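Aerobactin synthase IucC (PDB 6CN7) probably catalyses the ATP-dependent attachment of a second N6-acetyl-N6-hydroxylysine to the citryl intermediate, completing the siderophore aerobactin. Local coordinates at residues E22-Q27 against G58-D63; E32-G37 against Q47-A52. The protein carries 5 engineered substitutions. One frame throughout, in Å; residues are numbered along the deposited sequence.

Contact 1 of 2, residues E22-Q27 against G58-D63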
ATOM      1  N   GLU A  22      10.376  -0.989  31.874  1.00 41.41           N
ATOM      2  CA  GLU A  22       9.009  -1.497  31.870  1.00 45.18           C
ATOM      3  C   GLU A  22       8.985  -3.021  31.946  1.00 44.99           C
ATOM      4  O   GLU A  22       8.159  -3.598  32.663  1.00 45.35           O
ATOM      5  CB  GLU A  22       8.269  -1.005  30.625  1.00 44.71           C
ATOM      6  CG  GLU A  22       6.758  -1.246  30.651  1.00 47.20           C
ATOM      7  CD  GLU A  22       6.044  -0.418  31.704  1.00 48.77           C
ATOM      8  OE1 GLU A  22       6.550   0.666  32.056  1.00 48.19           O
ATOM      9  OE2 GLU A  22       4.975  -0.853  32.177  1.00 52.99           O
ATOM     10  N   LEU A  23       9.881  -3.693  31.218  1.00 44.77           N
ATOM     11  CA  LEU A  23       9.929  -5.150  31.284  1.00 45.21           C
ATOM     12  C   LEU A  23      10.380  -5.633  32.656  1.00 44.32           C
ATOM     13  O   LEU A  23       9.978  -6.718  33.090  1.00 45.07           O
ATOM     14  CB  LEU A  23      10.853  -5.702  30.198  1.00 43.42           C
ATOM     15  CG  LEU A  23      10.365  -5.538  28.756  1.00 42.75           C
ATOM     16  CD1 LEU A  23      11.467  -5.887  27.780  1.00 42.45           C
ATOM     17  CD2 LEU A  23       9.140  -6.398  28.494  1.00 44.32           C
ATOM     18  N   GLU A  24      11.211  -4.852  33.350  1.00 45.64           N
ATOM     19  CA  GLU A  24      11.590  -5.210  34.716  1.00 48.68           C
ATOM     20  C   GLU A  24      10.424  -4.993  35.671  1.00 50.52           C
ATOM     21  O   GLU A  24      10.239  -5.757  36.625  1.00 49.42           O
ATOM     22  CB  GLU A  24      12.808  -4.395  35.152  1.00 47.50           C
ATOM     23  CG  GLU A  24      13.618  -5.017  36.295  1.00 42.08           C
ATOM     24  CD  GLU A  24      13.143  -4.584  37.674  1.00 45.73           C
ATOM     25  OE1 GLU A  24      12.237  -3.723  37.761  1.00 43.07           O
ATOM     26  OE2 GLU A  24      13.683  -5.106  38.678  1.00 44.28           O
ATOM     27  N   TYR A  25       9.623  -3.955  35.423  1.00 49.34           N
ATOM     28  CA  TYR A  25       8.424  -3.730  36.221  1.00 49.00           C
ATOM     29  C   TYR A  25       7.391  -4.822  35.975  1.00 46.66           C
ATOM     30  O   TYR A  25       6.672  -5.222  36.896  1.00 45.06           O
ATOM     31  CB  TYR A  25       7.843  -2.353  35.906  1.00 51.51           C
ATOM     32  CG  TYR A  25       6.599  -2.027  36.695  1.00 53.85           C
ATOM     33  CD1 TYR A  25       6.656  -1.856  38.068  1.00 54.94           C
ATOM     34  CD2 TYR A  25       5.369  -1.889  36.066  1.00 54.20           C
ATOM     35  CE1 TYR A  25       5.523  -1.560  38.796  1.00 56.63           C
ATOM     36  CE2 TYR A  25       4.230  -1.593  36.788  1.00 54.95           C
ATOM     37  CZ  TYR A  25       4.314  -1.428  38.154  1.00 56.74           C
ATOM     38  OH  TYR A  25       3.185  -1.133  38.881  1.00 62.73           O
ATOM     39  N   GLU A  26       7.303  -5.314  34.739  1.00 48.89           N
ATOM     40  CA  GLU A  26       6.431  -6.434  34.410  1.00 53.11           C
ATOM     41  C   GLU A  26       6.992  -7.775  34.867  1.00 52.89           C
ATOM     42  O   GLU A  26       6.333  -8.801  34.671  1.00 53.58           O
ATOM     43  CB  GLU A  26       6.177  -6.473  32.901  1.00 59.77           C
ATOM     44  CG  GLU A  26       5.301  -5.342  32.387  1.00 68.12           C
ATOM     45  CD  GLU A  26       3.887  -5.405  32.932  1.00 82.95           C
ATOM     46  OE1 GLU A  26       3.464  -6.496  33.368  1.00 88.78           O
ATOM     47  OE2 GLU A  26       3.199  -4.362  32.928  1.00 88.67           O
ATOM     48  N   GLN A  27       8.188  -7.793  35.455  1.00 56.65           N
ATOM     49  CA  GLN A  27       8.811  -8.990  36.011  1.00 57.85           C
ATOM     50  C   GLN A  27       9.254  -9.983  34.943  1.00 56.40           C
ATOM     51  O   GLN A  27       9.467 -11.162  35.245  1.00 60.88           O
ATOM     52  CB  GLN A  27       7.886  -9.685  37.017  1.00 64.17           C
ATOM     53  CG  GLN A  27       7.661  -8.879  38.285  1.00 71.51           C
ATOM     54  CD  GLN A  27       6.817  -9.614  39.304  1.00 80.64           C
ATOM     55  OE1 GLN A  27       5.934 -10.399  38.951  1.00 82.57           O
ATOM     56  NE2 GLN A  27       7.090  -9.370  40.581  1.00 84.62           N
ATOM     57  N   GLY A  58       7.537   0.526  42.309  1.00 43.70           N
ATOM     58  CA  GLY A  58       8.438  -0.557  41.980  1.00 47.44           C
ATOM     59  C   GLY A  58       9.043  -0.453  40.600  1.00 49.19           C
ATOM     60  O   GLY A  58       9.715  -1.394  40.162  1.00 54.30           O
ATOM     61  N   TRP A  59       8.828   0.660  39.906  1.00 44.61           N
ATOM     62  CA  TRP A  59       9.288   0.849  38.538  1.00 42.92           C
ATOM     63  C   TRP A  59      10.539   1.718  38.540  1.00 45.35           C
ATOM     64  O   TRP A  59      10.584   2.745  39.226  1.00 42.55           O
ATOM     65  CB  TRP A  59       8.180   1.488  37.702  1.00 42.06           C
ATOM     66  CG  TRP A  59       8.607   1.934  36.349  1.00 41.97           C
ATOM     67  CD1 TRP A  59       9.045   1.150  35.326  1.00 44.27           C
ATOM     68  CD2 TRP A  59       8.611   3.278  35.855  1.00 40.11           C
ATOM     69  NE1 TRP A  59       9.336   1.922  34.226  1.00 41.55           N
ATOM     70  CE2 TRP A  59       9.076   3.233  34.526  1.00 38.37           C
ATOM     71  CE3 TRP A  59       8.272   4.515  36.411  1.00 43.84           C
ATOM     72  CZ2 TRP A  59       9.213   4.376  33.746  1.00 36.90           C
ATOM     73  CZ3 TRP A  59       8.408   5.651  35.632  1.00 42.48           C
ATOM     74  CH2 TRP A  59       8.874   5.573  34.315  1.00 38.43           C
ATOM     75  N   LEU A  60      11.546   1.304  37.771  1.00 48.32           N
ATOM     76  CA  LEU A  60      12.846   1.965  37.781  1.00 46.56           C
ATOM     77  C   LEU A  60      12.833   3.256  36.970  1.00 45.67           C
ATOM     78  O   LEU A  60      12.217   3.334  35.904  1.00 46.41           O
ATOM     79  CB  LEU A  60      13.915   1.030  37.219  1.00 45.40           C
ATOM     80  CG  LEU A  60      14.227  -0.224  38.037  1.00 46.47           C
ATOM     81  CD1 LEU A  60      15.009  -1.218  37.198  1.00 48.44           C
ATOM     82  CD2 LEU A  60      14.999   0.143  39.294  1.00 43.85           C
ATOM     83  N   TRP A  61      13.528   4.271  37.482  1.00 47.93           N
ATOM     84  CA  TRP A  61      13.834   5.485  36.728  1.00 47.07           C
ATOM     85  C   TRP A  61      15.279   5.356  36.263  1.00 44.98           C
ATOM     86  O   TRP A  61      16.211   5.635  37.020  1.00 49.24           O
ATOM     87  CB  TRP A  61      13.636   6.736  37.576  1.00 48.79           C
ATOM     88  CG  TRP A  61      12.331   6.789  38.304  1.00 50.89           C
ATOM     89  CD1 TRP A  61      11.198   6.083  38.021  1.00 48.67           C
ATOM     90  CD2 TRP A  61      12.028   7.592  39.450  1.00 50.04           C
ATOM     91  NE1 TRP A  61      10.210   6.398  38.921  1.00 47.85           N
ATOM     92  CE2 TRP A  61      10.695   7.323  39.808  1.00 48.49           C
ATOM     93  CE3 TRP A  61      12.758   8.515  40.206  1.00 49.51           C
ATOM     94  CZ2 TRP A  61      10.074   7.942  40.891  1.00 49.34           C
ATOM     95  CZ3 TRP A  61      12.140   9.129  41.280  1.00 49.97           C
ATOM     96  CH2 TRP A  61      10.811   8.841  41.613  1.00 50.67           C
ATOM     97  N   ILE A  62      15.462   4.930  35.019  1.00 45.25           N
ATOM     98  CA  ILE A  62      16.787   4.633  34.488  1.00 47.22           C
ATOM     99  C   ILE A  62      17.380   5.894  33.874  1.00 47.48           C
ATOM    100  O   ILE A  62      16.716   6.591  33.099  1.00 50.40           O
ATOM    101  CB  ILE A  62      16.713   3.493  33.458  1.00 46.38           C
ATOM    102  CG1 ILE A  62      16.323   2.188  34.165  1.00 47.35           C
ATOM    103  CG2 ILE A  62      18.046   3.344  32.711  1.00 49.16           C
ATOM    104  CD1 ILE A  62      16.184   0.985  33.249  1.00 51.49           C
ATOM    105  N   ASP A  63      18.630   6.190  34.229  1.00 50.51           N
ATOM    106  CA  ASP A  63      19.388   7.262  33.589  1.00 49.32           C
ATOM    107  C   ASP A  63      19.983   6.720  32.296  1.00 47.70           C
ATOM    108  O   ASP A  63      20.946   5.945  32.323  1.00 49.86           O
ATOM    109  CB  ASP A  63      20.473   7.783  34.529  1.00 50.47           C
ATOM    110  CG  ASP A  63      21.262   8.937  33.933  1.00 57.57           C
ATOM    111  OD1 ASP A  63      21.091   9.231  32.729  1.00 58.37           O
ATOM    112  OD2 ASP A  63      22.056   9.557  34.673  1.00 59.05           O
TER
HETATM  113  O   HOH W   1      11.289  -1.370  36.747  1.00 36.66           O
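Tyr25 and Trp59 meet where the C-terminal end of helix 4-25 packs against the start of strand 60-62, an outermost strand of the small four-stranded antiparallel sheet in the N-terminal part of the chain. Trp59 carries much of this helix-on-sheet contact. Its CB lies 3.7 Å from Tyr25 CD1, approaching the phenol ring obliquely. CG is anti to the backbone N (chi1 170°). Beyond it, Trp59 CD1 comes within 3.7 Å of Tyr25 CB, which sits at the indole edge. The two rings form an offset edge-to-face pair, the indole presenting its edge to the phenol face, with planes 77° apart. Further out, Trp59 NE1 is 3.7 Å from Glu22 OE1, too far for a hydrogen bond, the oxygen standing oblique to the indole plane. The carboxylate of Glu22 instead forms salt bridges through OE2 with Lys140 and Arg492. Arg492 also makes a cation-pi contact with the indole, and Phe493 of the same helix 475-499 meets it edge-to-face, so helix 475-499 packs against Trp59 as well.

The phenol ring of Tyr25 reaches the backbone as well: Gly58 O lies at its edge, near the ring plane, 3.7 Å from Tyr25 CD1. Gly58 adopts a positive phi of 89°, a conformation that suits glycine.

Glu24 crosses Leu60 at about a right angle, its OE1 3.8 Å from Leu60 CD1. Its OE2 is held by a salt bridge to Arg54 and a hydrogen bond from Ala31 N; Arg54 also binds Gly58 O, tying both segments together. A buried polar link completes the contact: one water donates to Glu24 OE1 at 2.7 Å. The same water accepts from Leu60 N at 2.9 Å.

Contact 2 of 2, residues E32-G37 against Q47-A52; sequences ESQGDG and QWRFSA
An extended Gln34 side chain (chi2 -171°) meets an Arg49 chain bent at chi3 (66°), the bend that sets the position of NE near the Gln34 amide. The two side chains reach across strand 38-43, which pairs on one side with strand 32-33 and on the other with strand 46-54 in an antiparallel beta meander. They cross at about a right angle, their amide and guanidinium planes 36° apart. Gln34 OE1 accepts from Arg49 NH2 at 3.3 Å; the donor lies in the carbonyl plane, on a lone pair. A weak second bond runs from Arg49 NE to the same oxygen at 3.4 Å; both bonds are long, and Gln34 OE1 is tilted out of the guanidinium plane.

Before the chain enters strand 38-43 it turns. Ser33 OG accepts from Gly35 N at 3.1 Å, an ST turn; the chain then runs through positive phi at Gly35, Asp36 and Gly37, and the Gly37 carbonyl faces strand 46-54. There Gly37 O takes a hydrogen bond from Ala52 N at 3.0 Å, and Ser51 CA adds a CA-H...O contact at 3.2 Å to the same oxygen.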
ATOM      1  N   GLU A  32      19.217  -6.628  39.581  1.00 57.43           N
ATOM      2  CA  GLU A  32      19.961  -6.830  40.814  1.00 59.22           C
ATOM      3  C   GLU A  32      20.669  -5.540  41.198  1.00 59.03           C
ATOM      4  O   GLU A  32      21.291  -4.889  40.353  1.00 50.88           O
ATOM      5  CB  GLU A  32      20.976  -7.963  40.658  1.00 56.97           C
ATOM      6  CG  GLU A  32      20.334  -9.311  40.427  1.00 60.37           C
ATOM      7  CD  GLU A  32      21.340 -10.438  40.340  1.00 66.67           C
ATOM      8  OE1 GLU A  32      22.165 -10.567  41.267  1.00 69.32           O
ATOM      9  OE2 GLU A  32      21.308 -11.192  39.342  1.00 68.34           O
ATOM     10  N   SER A  33      20.568  -5.175  42.470  1.00 66.57           N
ATOM     11  CA  SER A  33      21.223  -3.970  42.953  1.00 72.21           C
ATOM     12  C   SER A  33      22.720  -4.209  43.095  1.00 77.46           C
ATOM     13  O   SER A  33      23.149  -5.174  43.735  1.00 81.45           O
ATOM     14  CB  SER A  33      20.630  -3.543  44.294  1.00 76.12           C
ATOM     15  OG  SER A  33      21.411  -2.521  44.888  1.00 78.62           O
ATOM     16  N   GLN A  34      23.513  -3.333  42.486  1.00 76.86           N
ATOM     17  CA  GLN A  34      24.954  -3.317  42.684  1.00 77.29           C
ATOM     18  C   GLN A  34      25.377  -2.288  43.724  1.00 81.19           C
ATOM     19  O   GLN A  34      26.573  -2.011  43.859  1.00 81.24           O
ATOM     20  CB  GLN A  34      25.666  -3.046  41.358  1.00 74.30           C
ATOM     21  CG  GLN A  34      25.658  -4.224  40.401  1.00 75.12           C
ATOM     22  CD  GLN A  34      26.552  -3.998  39.199  1.00 79.02           C
ATOM     23  OE1 GLN A  34      27.056  -2.896  38.987  1.00 82.45           O
ATOM     24  NE2 GLN A  34      26.759  -5.044  38.409  1.00 79.23           N
ATOM     25  N   GLY A  35      24.423  -1.720  44.459  1.00 84.17           N
ATOM     26  CA  GLY A  35      24.726  -0.700  45.441  1.00 86.20           C
ATOM     27  C   GLY A  35      25.138   0.604  44.790  1.00 84.87           C
ATOM     28  O   GLY A  35      25.620   0.608  43.654  1.00 81.11           O
ATOM     29  N   ASP A  36      24.941   1.717  45.496  1.00 87.74           N
ATOM     30  CA  ASP A  36      25.303   3.041  44.989  1.00 89.59           C
ATOM     31  C   ASP A  36      24.425   3.435  43.802  1.00 83.01           C
ATOM     32  O   ASP A  36      24.913   3.922  42.780  1.00 85.31           O
ATOM     33  CB  ASP A  36      26.788   3.097  44.615  1.00 97.14           C
ATOM     34  CG  ASP A  36      27.192   4.434  44.028  1.00102.28           C
ATOM     35  OD1 ASP A  36      26.520   5.445  44.323  1.00103.21           O
ATOM     36  OD2 ASP A  36      28.174   4.466  43.256  1.00105.14           O
ATOM     37  N   GLY A  37      23.119   3.214  43.927  1.00 74.96           N
ATOM     38  CA  GLY A  37      22.199   3.571  42.863  1.00 64.89           C
ATOM     39  C   GLY A  37      22.563   2.966  41.525  1.00 60.64           C
ATOM     40  O   GLY A  37      22.095   3.430  40.481  1.00 62.94           O
ATOM     41  N   GLN A  47      24.684  -8.467  29.544  1.00 59.51           N
ATOM     42  CA  GLN A  47      24.421  -7.830  30.827  1.00 57.81           C
ATOM     43  C   GLN A  47      24.325  -6.329  30.612  1.00 58.47           C
ATOM     44  O   GLN A  47      25.209  -5.730  29.993  1.00 60.12           O
ATOM     45  CB  GLN A  47      25.519  -8.140  31.848  1.00 52.68           C
ATOM     46  CG  GLN A  47      25.376  -7.369  33.160  1.00 57.97           C
ATOM     47  CD  GLN A  47      26.527  -7.613  34.109  1.00 61.84           C
ATOM     48  OE1 GLN A  47      27.677  -7.315  33.794  1.00 62.70           O
ATOM     49  NE2 GLN A  47      26.222  -8.155  35.280  1.00 62.87           N
ATOM     50  N   TRP A  48      23.260  -5.731  31.132  1.00 56.85           N
ATOM     51  CA  TRP A  48      23.042  -4.294  31.058  1.00 54.34           C
ATOM     52  C   TRP A  48      23.303  -3.683  32.426  1.00 53.96           C
ATOM     53  O   TRP A  48      22.730  -4.125  33.425  1.00 54.78           O
ATOM     54  CB  TRP A  48      21.619  -3.976  30.597  1.00 49.27           C
ATOM     55  CG  TRP A  48      21.392  -4.318  29.164  1.00 50.40           C
ATOM     56  CD1 TRP A  48      20.932  -5.501  28.666  1.00 51.78           C
ATOM     57  CD2 TRP A  48      21.628  -3.472  28.035  1.00 49.86           C
ATOM     58  NE1 TRP A  48      20.864  -5.445  27.295  1.00 51.80           N
ATOM     59  CE2 TRP A  48      21.285  -4.208  26.883  1.00 51.97           C
ATOM     60  CE3 TRP A  48      22.092  -2.162  27.885  1.00 48.09           C
ATOM     61  CZ2 TRP A  48      21.392  -3.677  25.601  1.00 52.53           C
ATOM     62  CZ3 TRP A  48      22.197  -1.637  26.612  1.00 49.38           C
ATOM     63  CH2 TRP A  48      21.848  -2.393  25.486  1.00 50.40           C
ATOM     64  N   ARG A  49      24.178  -2.681  32.464  1.00 51.76           N
ATOM     65  CA  ARG A  49      24.512  -1.966  33.686  1.00 51.94           C
ATOM     66  C   ARG A  49      24.135  -0.500  33.520  1.00 52.29           C
ATOM     67  O   ARG A  49      24.206   0.056  32.420  1.00 51.70           O
ATOM     68  CB  ARG A  49      26.003  -2.106  34.020  1.00 58.69           C
ATOM     69  CG  ARG A  49      26.421  -3.550  34.268  1.00 63.74           C
ATOM     70  CD  ARG A  49      27.908  -3.702  34.543  1.00 68.67           C
ATOM     71  NE  ARG A  49      28.308  -3.063  35.797  1.00 76.55           N
ATOM     72  CZ  ARG A  49      29.006  -1.937  35.892  1.00 81.41           C
ATOM     73  NH1 ARG A  49      29.409  -1.289  34.804  1.00 83.43           N
ATOM     74  NH2 ARG A  49      29.313  -1.452  37.088  1.00 80.90           N
ATOM     75  N   PHE A  50      23.717   0.118  34.620  1.00 47.83           N
ATOM     76  CA  PHE A  50      23.179   1.471  34.567  1.00 47.37           C
ATOM     77  C   PHE A  50      22.941   1.964  35.986  1.00 48.88           C
ATOM     78  O   PHE A  50      23.020   1.202  36.954  1.00 49.16           O
ATOM     79  CB  PHE A  50      21.878   1.518  33.762  1.00 47.29           C
ATOM     80  CG  PHE A  50      20.804   0.608  34.292  1.00 47.53           C
ATOM     81  CD1 PHE A  50      19.967   1.022  35.317  1.00 46.91           C
ATOM     82  CD2 PHE A  50      20.632  -0.663  33.768  1.00 50.18           C
ATOM     83  CE1 PHE A  50      18.981   0.188  35.806  1.00 48.59           C
ATOM     84  CE2 PHE A  50      19.646  -1.501  34.256  1.00 51.54           C
ATOM     85  CZ  PHE A  50      18.821  -1.074  35.277  1.00 50.16           C
ATOM     86  N   SER A  51      22.638   3.253  36.091  1.00 49.64           N
ATOM     87  CA  SER A  51      22.222   3.873  37.338  1.00 51.58           C
ATOM     88  C   SER A  51      20.724   4.136  37.277  1.00 51.84           C
ATOM     89  O   SER A  51      20.192   4.508  36.225  1.00 45.97           O
ATOM     90  CB  SER A  51      22.972   5.183  37.586  1.00 52.76           C
ATOM     91  OG  SER A  51      24.370   4.967  37.608  1.00 58.66           O
ATOM     92  N   ALA A  52      20.045   3.940  38.402  1.00 52.33           N
ATOM     93  CA  ALA A  52      18.603   4.112  38.427  1.00 49.15           C
ATOM     94  C   ALA A  52      18.144   4.323  39.860  1.00 53.69           C
ATOM     95  O   ALA A  52      18.870   4.049  40.818  1.00 55.72           O
ATOM     96  CB  ALA A  52      17.885   2.905  37.810  1.00 45.25           C
TER

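In the fold
Contacts 1 and 2 have centres about 12 Å apart and share one antiparallel sheet, in which strands 46-54 and 60-62 are neighbours. Across that pairing Asp63 N probably hydrogen-bonds to Ser51 O at 3.0 Å, while Ile62 CG1 packs 3.7 Å from Phe50 CE1. Contact 1 lies on the helix side: Ile62 and Trp59 touch helix 4-25, and Trp48 of strand 46-54 reaches Val16 and Leu20 of that helix. Contact 2 lies farther out, its centre about 32 Å from the centre of the chain against about 21 Å for contact 1. The buried helix packing and the surface turn therefore meet through strand 46-54.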